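Local coordinates for uncharacterized protein (Pyrococcus furiosus DSM 3638, PDB 3WZ2), which probably helps proteasome assembly, as an archaeal homologue of proteasome-assembly chaperones in the PAC2 family, and forms an assembly of five chains, at residues V10-P15 with L72-K77; M60-E65 with I84-L89; I114-M119 with E196-M201. All blocks are in the same frame, centred on the assembly; numbering follows the deposited sequence.

Interaction 1: residues V10-P15 with L72-K77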
loop_
_atom_site.group_PDB
_atom_site.type_symbol
_atom_site.label_atom_id
_atom_site.label_comp_id
_atom_site.label_asym_id
_atom_site.label_seq_id
_atom_site.Cartn_x
_atom_site.Cartn_y
_atom_site.Cartn_z
ATOM N N VAL B 10 -8.151 4.364 -15.750
ATOM C CA VAL B 10 -9.479 4.950 -15.936
ATOM C C VAL B 10 -9.798 5.009 -17.399
ATOM O O VAL B 10 -8.997 5.482 -18.161
ATOM C CB VAL B 10 -9.529 6.366 -15.349
ATOM C CG1 VAL B 10 -10.795 7.072 -15.767
ATOM C CG2 VAL B 10 -9.444 6.322 -13.837
ATOM N N ASN B 11 -10.975 4.535 -17.801
ATOM C CA ASN B 11 -11.468 4.778 -19.171
ATOM C C ASN B 11 -12.735 5.563 -19.182
ATOM O O ASN B 11 -13.661 5.230 -18.452
ATOM C CB ASN B 11 -11.713 3.492 -19.962
ATOM C CG ASN B 11 -10.424 2.774 -20.268
ATOM O OD1 ASN B 11 -9.891 2.932 -21.366
ATOM N ND2 ASN B 11 -9.856 2.074 -19.287
ATOM N N LEU B 12 -12.821 6.559 -20.049
ATOM C CA LEU B 12 -14.088 7.245 -20.271
ATOM C C LEU B 12 -14.828 6.536 -21.340
ATOM O O LEU B 12 -14.355 6.459 -22.456
ATOM C CB LEU B 12 -13.896 8.704 -20.703
ATOM C CG LEU B 12 -14.211 9.890 -19.847
ATOM C CD1 LEU B 12 -13.850 9.553 -18.420
ATOM C CD2 LEU B 12 -13.479 11.116 -20.350
ATOM N N VAL B 13 -16.029 6.074 -21.039
ATOM C CA VAL B 13 -16.918 5.610 -22.076
ATOM C C VAL B 13 -17.882 6.735 -22.362
ATOM O O VAL B 13 -18.820 6.967 -21.620
ATOM C CB VAL B 13 -17.668 4.308 -21.661
ATOM C CG1 VAL B 13 -18.573 3.794 -22.786
ATOM C CG2 VAL B 13 -16.664 3.230 -21.280
ATOM N N LEU B 14 -17.651 7.418 -23.458
ATOM C CA LEU B 14 -18.314 8.664 -23.730
ATOM C C LEU B 14 -18.194 8.993 -25.221
ATOM O O LEU B 14 -17.087 9.249 -25.695
ATOM C CB LEU B 14 -17.655 9.756 -22.894
ATOM C CG LEU B 14 -18.335 11.109 -22.948
ATOM C CD1 LEU B 14 -19.771 11.013 -22.482
ATOM C CD2 LEU B 14 -17.577 12.106 -22.094
ATOM N N PRO B 15 -19.325 9.015 -25.955
ATOM C CA PRO B 15 -19.213 9.426 -27.359
ATOM C C PRO B 15 -18.790 10.881 -27.496
ATOM O O PRO B 15 -19.021 11.692 -26.596
ATOM C CB PRO B 15 -20.622 9.213 -27.920
ATOM C CG PRO B 15 -21.515 9.162 -26.744
ATOM C CD PRO B 15 -20.702 8.669 -25.581
ATOM N N LEU B 72 -20.452 6.791 -11.558
ATOM C CA LEU B 72 -19.858 7.976 -12.188
ATOM C C LEU B 72 -20.323 8.052 -13.617
ATOM O O LEU B 72 -19.986 7.198 -14.420
ATOM C CB LEU B 72 -18.334 7.905 -12.157
ATOM C CG LEU B 72 -17.703 8.546 -10.947
ATOM C CD1 LEU B 72 -17.998 7.762 -9.676
ATOM C CD2 LEU B 72 -16.203 8.661 -11.153
ATOM N N ARG B 73 -21.185 9.004 -13.903
ATOM C CA ARG B 73 -21.907 8.976 -15.149
ATOM C C ARG B 73 -21.944 10.361 -15.800
ATOM O O ARG B 73 -21.721 11.373 -15.144
ATOM C CB ARG B 73 -23.330 8.378 -15.017
ATOM C CG ARG B 73 -24.082 8.806 -13.812
ATOM C CD ARG B 73 -25.370 8.009 -13.582
ATOM N NE ARG B 73 -26.123 8.753 -12.591
ATOM C CZ ARG B 73 -25.863 8.741 -11.308
ATOM N NH1 ARG B 73 -24.888 7.974 -10.824
ATOM N NH2 ARG B 73 -26.615 9.445 -10.486
ATOM N N PHE B 74 -22.209 10.349 -17.099
ATOM C CA PHE B 74 -22.357 11.546 -17.918
ATOM C C PHE B 74 -23.728 11.556 -18.544
ATOM O O PHE B 74 -24.163 10.554 -19.124
ATOM C CB PHE B 74 -21.307 11.559 -19.021
ATOM C CG PHE B 74 -19.905 11.525 -18.494
ATOM C CD1 PHE B 74 -19.321 12.662 -17.991
ATOM C CD2 PHE B 74 -19.180 10.337 -18.480
ATOM C CE1 PHE B 74 -18.034 12.632 -17.491
ATOM C CE2 PHE B 74 -17.884 10.306 -17.977
ATOM C CZ PHE B 74 -17.319 11.458 -17.463
ATOM N N TYR B 75 -24.414 12.692 -18.409
ATOM C CA TYR B 75 -25.681 12.927 -19.055
ATOM C C TYR B 75 -25.499 13.916 -20.168
ATOM O O TYR B 75 -24.588 14.751 -20.130
ATOM C CB TYR B 75 -26.680 13.466 -18.043
ATOM C CG TYR B 75 -27.095 12.469 -16.993
ATOM C CD1 TYR B 75 -28.115 11.555 -17.247
ATOM C CD2 TYR B 75 -26.480 12.429 -15.776
ATOM C CE1 TYR B 75 -28.507 10.628 -16.307
ATOM C CE2 TYR B 75 -26.865 11.503 -14.810
ATOM C CZ TYR B 75 -27.874 10.604 -15.096
ATOM O OH TYR B 75 -28.242 9.708 -14.138
ATOM N N GLY B 76 -26.373 13.836 -21.152
ATOM C CA GLY B 76 -26.210 14.552 -22.383
ATOM C C GLY B 76 -27.526 14.976 -22.958
ATOM O O GLY B 76 -28.506 14.234 -22.909
ATOM N N LYS B 77 -27.545 16.180 -23.494
ATOM C CA LYS B 77 -28.570 16.623 -24.411
ATOM C C LYS B 77 -28.002 17.684 -25.318
ATOM O O LYS B 77 -27.495 18.685 -24.823
ATOM C CB LYS B 77 -29.679 17.281 -23.586
ATOM C CG LYS B 77 -30.916 17.713 -24.376
ATOM C CD LYS B 77 -31.737 16.472 -24.653
ATOM C CE LYS B 77 -33.114 16.473 -24.051
ATOM N NZ LYS B 77 -34.031 16.101 -25.154
#
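At one edge of the mixed beta sheet of this PAC2-family fold, L12 of the outermost strand and L14 just past its end reach F74, two strands in. Strand 47-53 runs between them and hydrogen-bonds to both, which makes this a side-chain contact over one sheet face. L14 does most to cover the ring: its CD2 sits over the centre, 4.3 Å from the F74 centroid and 9° off the ring normal, a CH-pi contact. Its other methyl, L14 CD1, lies at the root of the ring, 3.8 Å from F74 CB; with CG anti to the backbone N (chi1 -174°), both methyls are carried over one face. L12 works at the far end, where its CD1 lies obliquely to the ring, 4.1 Å from F74 CZ. V52 and A83 also touch F74, while Y104 of helix 91-107 touches both leucines. With an alanine in place of F74, L14 CD2 would probably lose the face it rests on, and a gap would open beneath both leucines. Next door R73 and Y75 point away from the leucines, and R73 NE donates to Y75 OH at 2.8 Å, the hydroxyl oxygen 9° out of the guanidinium plane.

Interaction 2: residues M60-E65 with I84-L89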
loop_
_atom_site.group_PDB
_atom_site.type_symbol
_atom_site.label_atom_id
_atom_site.label_comp_id
_atom_site.label_asym_id
_atom_site.label_seq_id
_atom_site.Cartn_x
_atom_site.Cartn_y
_atom_site.Cartn_z
ATOM N N MET B 60 -20.795 -1.698 -7.965
ATOM C CA MET B 60 -22.190 -1.338 -7.662
ATOM C C MET B 60 -22.914 -0.961 -8.933
ATOM O O MET B 60 -22.281 -0.511 -9.882
ATOM C CB MET B 60 -22.277 -0.175 -6.677
ATOM C CG MET B 60 -21.842 1.132 -7.259
ATOM S SD MET B 60 -21.621 2.349 -5.976
ATOM C CE MET B 60 -23.247 2.957 -5.659
ATOM N N SER B 61 -24.232 -1.117 -8.933
ATOM C CA SER B 61 -25.127 -0.340 -9.799
ATOM C C SER B 61 -26.096 0.459 -8.979
ATOM O O SER B 61 -26.577 -0.015 -7.952
ATOM C CB SER B 61 -25.925 -1.271 -10.717
ATOM O OG SER B 61 -25.079 -1.860 -11.665
ATOM N N LEU B 62 -26.385 1.664 -9.420
ATOM C CA LEU B 62 -27.518 2.430 -8.922
ATOM C C LEU B 62 -28.684 2.190 -9.824
ATOM O O LEU B 62 -28.528 2.162 -11.043
ATOM C CB LEU B 62 -27.210 3.910 -8.927
ATOM C CG LEU B 62 -26.328 4.398 -7.817
ATOM C CD1 LEU B 62 -26.139 3.368 -6.717
ATOM C CD2 LEU B 62 -24.993 4.911 -8.308
ATOM N N ILE B 63 -29.850 1.986 -9.243
ATOM C CA ILE B 63 -31.041 1.815 -10.038
ATOM C C ILE B 63 -31.775 3.141 -10.013
ATOM O O ILE B 63 -32.111 3.630 -8.951
ATOM C CB ILE B 63 -31.954 0.703 -9.512
ATOM C CG1 ILE B 63 -31.181 -0.582 -9.227
ATOM C CG2 ILE B 63 -33.077 0.447 -10.491
ATOM C CD1 ILE B 63 -30.409 -1.121 -10.398
ATOM N N LEU B 64 -32.032 3.689 -11.195
ATOM C CA LEU B 64 -32.738 4.956 -11.356
ATOM C C LEU B 64 -33.825 4.737 -12.387
ATOM O O LEU B 64 -33.525 4.359 -13.521
ATOM C CB LEU B 64 -31.796 6.051 -11.860
ATOM C CG LEU B 64 -30.902 6.909 -10.983
ATOM C CD1 LEU B 64 -30.902 6.417 -9.559
ATOM C CD2 LEU B 64 -29.476 7.032 -11.508
ATOM N N GLU B 65 -35.086 4.912 -11.986
ATOM C CA GLU B 65 -36.236 4.667 -12.880
ATOM C C GLU B 65 -36.200 3.276 -13.523
ATOM O O GLU B 65 -36.454 3.124 -14.720
ATOM C CB GLU B 65 -36.278 5.739 -13.979
ATOM C CG GLU B 65 -36.202 7.154 -13.426
ATOM C CD GLU B 65 -36.701 8.214 -14.397
ATOM O OE1 GLU B 65 -37.854 8.138 -14.889
ATOM O OE2 GLU B 65 -35.914 9.132 -14.668
ATOM N N ILE B 84 -21.576 13.607 -13.229
ATOM C CA ILE B 84 -22.098 13.382 -11.874
ATOM C C ILE B 84 -21.312 12.245 -11.251
ATOM O O ILE B 84 -20.921 11.315 -11.941
ATOM C CB ILE B 84 -23.603 13.003 -11.973
ATOM C CG1 ILE B 84 -24.408 14.308 -12.380
ATOM C CG2 ILE B 84 -24.099 12.307 -10.701
ATOM C CD1 ILE B 84 -25.880 14.140 -12.618
ATOM N N ALA B 85 -21.107 12.305 -9.947
ATOM C CA ALA B 85 -20.581 11.189 -9.199
ATOM C C ALA B 85 -21.352 10.985 -7.905
ATOM O O ALA B 85 -21.539 11.924 -7.149
ATOM C CB ALA B 85 -19.106 11.423 -8.883
ATOM N N ASP B 86 -21.708 9.744 -7.604
ATOM C CA ASP B 86 -22.371 9.425 -6.364
ATOM C C ASP B 86 -21.457 8.911 -5.254
ATOM O O ASP B 86 -21.933 8.635 -4.167
ATOM C CB ASP B 86 -23.521 8.455 -6.638
ATOM C CG ASP B 86 -24.724 9.159 -7.310
ATOM O OD1 ASP B 86 -25.012 10.311 -6.947
ATOM O OD2 ASP B 86 -25.349 8.584 -8.229
ATOM N N ILE B 87 -20.151 8.864 -5.493
ATOM C CA ILE B 87 -19.188 8.456 -4.475
ATOM C C ILE B 87 -18.079 9.511 -4.428
ATOM O O ILE B 87 -17.842 10.212 -5.413
ATOM C CB ILE B 87 -18.637 7.045 -4.773
ATOM C CG1 ILE B 87 -18.142 6.973 -6.196
ATOM C CG2 ILE B 87 -19.764 6.030 -4.650
ATOM C CD1 ILE B 87 -17.381 5.704 -6.501
ATOM N N PHE B 88 -17.441 9.668 -3.282
ATOM C CA PHE B 88 -16.400 10.708 -3.130
ATOM C C PHE B 88 -15.118 9.911 -3.177
ATOM O O PHE B 88 -14.905 9.045 -2.371
ATOM C CB PHE B 88 -16.549 11.591 -1.843
ATOM C CG PHE B 88 -15.482 12.710 -1.699
ATOM C CD1 PHE B 88 -15.731 14.025 -2.131
ATOM C CD2 PHE B 88 -14.243 12.453 -1.072
ATOM C CE1 PHE B 88 -14.769 15.031 -1.973
ATOM C CE2 PHE B 88 -13.283 13.453 -0.925
ATOM C CZ PHE B 88 -13.540 14.738 -1.382
ATOM N N LEU B 89 -14.306 10.202 -4.173
ATOM C CA LEU B 89 -13.238 9.346 -4.589
ATOM C C LEU B 89 -11.919 9.850 -4.038
ATOM O O LEU B 89 -11.793 11.002 -3.691
ATOM C CB LEU B 89 -13.191 9.310 -6.113
ATOM C CG LEU B 89 -14.331 8.505 -6.753
ATOM C CD1 LEU B 89 -14.189 8.489 -8.243
ATOM C CD2 LEU B 89 -14.356 7.062 -6.235
#
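M60 and L62 make a small, mostly apolar contact with D86 and I87, in which a strand lying off the main sheet leans on the loop that leaves the end of strand 80-85. The backbones stay well apart, L62 CA and D86 CA being 9.1 Å from each other, and side chains from both segments span the distance. L62 makes the closer approach: its CD2 methyl comes to 3.7 Å from D86 OD2 and 4.2 Å from D86 CB, the leucine crossing the acid obliquely. The other oxygen, D86 OD1, is turned away from the leucine. D86 CG stands beside its own backbone N (chi1 -74°), and from there OD2 forms a salt bridge with R73 on the neighbouring strand 72-77, outside this pair of segments. One oxygen therefore takes the arginine as its ionic partner and the leucine methyl as an apolar neighbour.

Strand 60-64 is one arm of a two-stranded antiparallel sheet, a beta hairpin with strand 67-69. M60 to I63 also form an antiparallel ladder with a strand of a second subunit, another copy of this protein, carrying the sheet across the interface. S61 OG is hydrogen-bonded to G161 O of that subunit.

At the start of strand 60-64, M60 meets I87 more loosely. M60 CG swings to chi1 70°, and the sulphur follows toward the loop until M60 SD is 4.3 Å from I87 CG2. P71 touches both M60 and L62 from within the chain, and P58 lies against I87.

Interaction 3: residues I114-M119 with E196-M201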
loop_
_atom_site.group_PDB
_atom_site.type_symbol
_atom_site.label_atom_id
_atom_site.label_comp_id
_atom_site.label_asym_id
_atom_site.label_seq_id
_atom_site.Cartn_x
_atom_site.Cartn_y
_atom_site.Cartn_z
ATOM N N ILE B 114 -17.230 23.996 -17.316
ATOM C CA ILE B 114 -17.795 24.753 -16.210
ATOM C C ILE B 114 -17.935 23.811 -15.029
ATOM O O ILE B 114 -18.661 22.829 -15.094
ATOM C CB ILE B 114 -19.184 25.313 -16.580
ATOM C CG1 ILE B 114 -19.102 26.234 -17.780
ATOM C CG2 ILE B 114 -19.760 26.100 -15.418
ATOM C CD1 ILE B 114 -20.432 26.526 -18.457
ATOM N N SER B 115 -17.274 24.130 -13.929
ATOM C CA SER B 115 -17.473 23.396 -12.690
ATOM C C SER B 115 -18.413 24.141 -11.752
ATOM O O SER B 115 -18.388 25.353 -11.659
ATOM C CB SER B 115 -16.101 23.162 -12.006
ATOM O OG SER B 115 -15.291 22.312 -12.798
ATOM N N LEU B 116 -19.274 23.385 -11.100
ATOM C CA LEU B 116 -20.192 23.891 -10.120
ATOM C C LEU B 116 -19.728 23.440 -8.754
ATOM O O LEU B 116 -19.556 22.245 -8.517
ATOM C CB LEU B 116 -21.581 23.316 -10.378
ATOM C CG LEU B 116 -22.074 23.469 -11.798
ATOM C CD1 LEU B 116 -23.476 22.916 -11.859
ATOM C CD2 LEU B 116 -22.032 24.925 -12.238
ATOM N N ALA B 117 -19.456 24.386 -7.882
ATOM C CA ALA B 117 -18.843 24.073 -6.590
ATOM C C ALA B 117 -19.498 24.882 -5.489
ATOM O O ALA B 117 -20.260 25.826 -5.759
ATOM C CB ALA B 117 -17.356 24.370 -6.634
ATOM N N GLY B 118 -19.110 24.564 -4.253
ATOM C CA GLY B 118 -19.500 25.318 -3.078
ATOM C C GLY B 118 -18.327 26.044 -2.450
ATOM O O GLY B 118 -17.206 25.726 -2.722
ATOM N N MET B 119 -18.594 27.087 -1.681
ATOM C CA MET B 119 -17.542 27.803 -0.958
ATOM C C MET B 119 -18.019 27.968 0.465
ATOM O O MET B 119 -19.034 28.643 0.716
ATOM C CB MET B 119 -17.317 29.175 -1.565
ATOM C CG MET B 119 -16.264 30.043 -0.904
ATOM S SD MET B 119 -16.435 31.767 -1.473
ATOM C CE MET B 119 -15.214 32.603 -0.456
ATOM N N GLU B 196 -29.186 29.243 -11.050
ATOM C CA GLU B 196 -29.654 30.514 -11.618
ATOM C C GLU B 196 -28.567 31.201 -12.431
ATOM O O GLU B 196 -28.839 31.709 -13.499
ATOM C CB GLU B 196 -30.178 31.504 -10.545
ATOM C CG GLU B 196 -31.547 31.152 -9.976
ATOM C CD GLU B 196 -32.039 32.144 -8.905
ATOM O OE1 GLU B 196 -31.366 32.348 -7.857
ATOM O OE2 GLU B 196 -33.110 32.750 -9.129
ATOM N N VAL B 197 -27.350 31.261 -11.914
ATOM C CA VAL B 197 -26.245 31.868 -12.677
ATOM C C VAL B 197 -25.921 31.077 -13.924
ATOM O O VAL B 197 -25.713 31.654 -14.993
ATOM C CB VAL B 197 -24.994 32.038 -11.834
ATOM C CG1 VAL B 197 -23.850 32.545 -12.694
ATOM C CG2 VAL B 197 -25.259 33.004 -10.677
ATOM N N LEU B 198 -25.886 29.753 -13.807
ATOM C CA LEU B 198 -25.625 28.919 -14.967
ATOM C C LEU B 198 -26.655 29.070 -16.079
ATOM O O LEU B 198 -26.336 29.082 -17.272
ATOM C CB LEU B 198 -25.531 27.450 -14.558
ATOM C CG LEU B 198 -25.017 26.535 -15.686
ATOM C CD1 LEU B 198 -23.551 26.767 -15.934
ATOM C CD2 LEU B 198 -25.254 25.101 -15.291
ATOM N N ASN B 199 -27.905 29.126 -15.694
ATOM C CA ASN B 199 -28.979 29.459 -16.603
ATOM C C ASN B 199 -28.753 30.717 -17.403
ATOM O O ASN B 199 -28.963 30.760 -18.607
ATOM C CB ASN B 199 -30.239 29.674 -15.797
ATOM C CG ASN B 199 -31.448 29.331 -16.590
ATOM O OD1 ASN B 199 -31.524 28.211 -17.047
ATOM N ND2 ASN B 199 -32.374 30.254 -16.787
ATOM N N LYS B 200 -28.317 31.757 -16.734
ATOM C CA LYS B 200 -27.992 33.008 -17.417
ATOM C C LYS B 200 -26.821 32.882 -18.342
ATOM O O LYS B 200 -26.818 33.431 -19.419
ATOM C CB LYS B 200 -27.670 34.067 -16.377
ATOM C CG LYS B 200 -29.008 34.537 -15.848
ATOM C CD LYS B 200 -28.966 35.113 -14.489
ATOM C CE LYS B 200 -30.369 35.558 -14.047
ATOM N NZ LYS B 200 -30.315 36.385 -12.833
ATOM N N MET B 201 -25.798 32.205 -17.871
ATOM C CA MET B 201 -24.567 32.032 -18.634
ATOM C C MET B 201 -24.849 31.247 -19.917
ATOM O O MET B 201 -24.248 31.512 -20.925
ATOM C CB MET B 201 -23.537 31.324 -17.741
ATOM C CG MET B 201 -22.235 30.885 -18.365
ATOM S SD MET B 201 -21.037 30.407 -17.064
ATOM C CE MET B 201 -19.578 30.320 -18.097
#
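M201 N donates to V197 O at 2.9 Å, an ordinary helical bond that fixes the turn from which M201 reaches I114. One turn's worth of helix carries the whole contact: L198 and M201, three residues apart, both point at strand 114-119, and I114 and L116 receive them. Helix and strand segments run nearly antiparallel, their N-to-C directions 163° apart, with 11.1 Å between the axes at closest approach, a spacing bridged by apolar side chains.

I114 is the residue both helix side chains share. Its CG1 stands beside the backbone N (chi1 -60°), which sends the CD1 and CG2 branches out as two prongs. L198 CD1 rests against both prongs, 3.9 Å from I114 CG2 and 4.0 Å from I114 CD1. The same methyl then leans toward L116, 4.4 Å from L116 CD2, so it is seated on two strand residues at once. M201 comes differently. Its chain is extended throughout, with CG anti to the backbone N (chi1 173°), and it meets I114 tip to tip: M201 CE is 3.9 Å from I114 CD1. The sulphur lies only slightly farther back, with M201 SD 4.2 Å from that same CD1.

This is the helix-on-sheet layering of an alpha/beta fold. Helix 188-202 lies on one face of the main sheet beside helix 32-43, whose L40 touches L198 and whose A36 touches L116, while Y175 of strand 174-181 touches both I114 and M201. S115 points to the other face, against S160 and L163 of helix 158-169, so the strand is packed between helices on its two sides.

Interactions 1 and 2 are neighbours, their centres about 13 Å apart; interaction 3 lies across the chain's centre, its own centre about 20 Å from that of interaction 1 and about 22 Å from that of interaction 2. Strands 72-77 and 80-85 are adjacent in the main sheet, and R73 O probably accepts a hydrogen bond from I84 N at 2.9 Å, tying the first two contacts together. Along the chain these two interleave, whereas 114-119 with 196-201 follows later. The main sheet thus carries an edge contact and a helix-covered strand, and through the loop after strand 80-85 it meets the separate hairpin that pairs with a second subunit.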